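Local coordinates for protein succinate dehydrogenase (Membrane anchor subunit) (Mycolicibacterium smegmatis, PDB 7D6V) that forms the membrane-embedded part of the mycobacterial succinate dehydrogenase Sdh1, holding a Rieske-type iron-sulfur cluster and probably passing electrons on to quinone, at residues C[230-233]-C[234-237]. Residues are numbered along the deposited sequence; the frame is centred on the assembly and turned at random.
Sequences WTQV and SKLN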
loop_
_atom_site.group_PDB
_atom_site.type_symbol
_atom_site.label_atom_id
_atom_site.label_comp_id
_atom_site.label_asym_id
_atom_site.label_seq_id
_atom_site.Cartn_x
_atom_site.Cartn_y
_atom_site.Cartn_z
ATOM N N TRP C 230 -24.408 16.399 1.656
ATOM C CA TRP C 230 -23.331 15.850 0.844
ATOM C C TRP C 230 -23.227 14.340 1.006
ATOM O O TRP C 230 -22.963 13.626 0.036
ATOM C CB TRP C 230 -22.014 16.533 1.215
ATOM C CG TRP C 230 -20.835 16.028 0.462
ATOM C CD1 TRP C 230 -20.446 16.391 -0.790
ATOM C CD2 TRP C 230 -19.883 15.062 0.914
ATOM N NE1 TRP C 230 -19.311 15.712 -1.149
ATOM C CE2 TRP C 230 -18.945 14.887 -0.118
ATOM C CE3 TRP C 230 -19.734 14.326 2.093
ATOM C CZ2 TRP C 230 -17.874 14.010 -0.008
ATOM C CZ3 TRP C 230 -18.671 13.457 2.197
ATOM C CH2 TRP C 230 -17.755 13.306 1.155
ATOM N N THR C 231 -23.435 13.834 2.222
ATOM C CA THR C 231 -23.379 12.391 2.441
ATOM C C THR C 231 -24.465 11.669 1.650
ATOM O O THR C 231 -24.196 10.678 0.956
ATOM C CB THR C 231 -23.509 12.088 3.934
ATOM O OG1 THR C 231 -22.402 12.665 4.636
ATOM C CG2 THR C 231 -23.524 10.590 4.175
ATOM N N GLN C 232 -25.704 12.158 1.735
ATOM C CA GLN C 232 -26.779 11.531 0.967
ATOM C C GLN C 232 -26.568 11.674 -0.538
ATOM O O GLN C 232 -26.811 10.726 -1.298
ATOM C CB GLN C 232 -28.130 12.095 1.400
ATOM C CG GLN C 232 -28.717 11.398 2.615
ATOM C CD GLN C 232 -27.835 11.470 3.836
ATOM O OE1 GLN C 232 -27.377 10.446 4.338
ATOM N NE2 GLN C 232 -27.565 12.676 4.304
ATOM N N VAL C 233 -26.108 12.840 -0.989
ATOM C CA VAL C 233 -25.878 13.034 -2.415
ATOM C C VAL C 233 -24.752 12.135 -2.910
ATOM O O VAL C 233 -24.800 11.646 -4.038
ATOM C CB VAL C 233 -25.612 14.521 -2.713
ATOM C CG1 VAL C 233 -25.035 14.703 -4.099
ATOM C CG2 VAL C 233 -26.896 15.315 -2.578
ATOM N N SER C 234 -23.733 11.891 -2.086
ATOM C CA SER C 234 -22.663 10.978 -2.474
ATOM C C SER C 234 -23.164 9.544 -2.559
ATOM O O SER C 234 -22.782 8.794 -3.471
ATOM C CB SER C 234 -21.505 11.084 -1.486
ATOM O OG SER C 234 -21.006 12.404 -1.425
ATOM N N LYS C 235 -24.014 9.140 -1.611
ATOM C CA LYS C 235 -24.621 7.816 -1.698
ATOM C C LYS C 235 -25.411 7.662 -2.991
ATOM O O LYS C 235 -25.355 6.611 -3.638
ATOM C CB LYS C 235 -25.514 7.555 -0.487
ATOM C CG LYS C 235 -24.812 6.850 0.654
ATOM C CD LYS C 235 -25.118 7.495 1.992
ATOM C CE LYS C 235 -26.610 7.576 2.244
ATOM N NZ LYS C 235 -26.910 8.272 3.524
ATOM N N LEU C 236 -26.153 8.698 -3.382
ATOM C CA LEU C 236 -26.861 8.649 -4.661
ATOM C C LEU C 236 -25.892 8.637 -5.839
ATOM O O LEU C 236 -26.118 7.938 -6.832
ATOM C CB LEU C 236 -27.822 9.826 -4.782
ATOM C CG LEU C 236 -29.158 9.706 -4.057
ATOM C CD1 LEU C 236 -30.081 10.823 -4.491
ATOM C CD2 LEU C 236 -29.785 8.355 -4.329
ATOM N N ASN C 237 -24.813 9.413 -5.747
ATOM C CA ASN C 237 -23.872 9.584 -6.843
ATOM C C ASN C 237 -23.070 8.323 -7.123
ATOM O O ASN C 237 -22.579 8.154 -8.242
ATOM C CB ASN C 237 -22.941 10.755 -6.521
ATOM C CG ASN C 237 -21.960 11.049 -7.629
ATOM O OD1 ASN C 237 -20.786 10.700 -7.538
ATOM N ND2 ASN C 237 -22.432 11.706 -8.677
#
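Ser234 sets its hydroxyl over one face of the Trp230 indole, one turn earlier in helix 224-237. Ser234 OG lies 3.5 Å above the Trp230 ring plane, over its centre, and the closest ring atom is CE2. Two torsions bring the groups together: Trp230 carries CG anti to its backbone N (chi1 179°), which swings the indole outward with a slight lean toward the next turn, while Ser234 turns OG back beside its own N (chi1 -58°). From there Ser234 OG donates to Trp230 O at 2.7 Å, and Ser234 N donates to the same oxygen at 2.8 Å. The two donors approach from opposite faces of the carbonyl plane, so this oxygen is gripped twice. Arg210 of helix 207-215 adds a hydrogen bond from NE to Ser234 OG, and Trp230 also packs on Arg138 of the iron-sulfur subunit.

On another side of the helix Gln232 and Lys235 run side by side, pointing the same way. Gln232 offers OE1 to Lys235 NZ; the modelled separation of 2.4 Å is very short and its exact value doubtful. The lysine chain passes Thr231 on the way, Lys235 CD lying 4.1 Å from Thr231 CG2. Thr231 OG1 instead bonds back to Tyr227 O.

Regular i to i+4 bonds continue to the helix end, where Asn237 N meets Val233 O at 2.8 Å. The Asn237 side chain, whose ND2 bonds to Ser205 O, lies about 6 Å from the two-iron, two-sulfur cluster. The chemistry thus differs round the helix: the exposed lysine probably donates to a neutral amide oxygen, without charge pairing, whereas at the packed side Ser234 OG donates to Trp230 O and accepts from Arg210 NE, merely resting over the indole face.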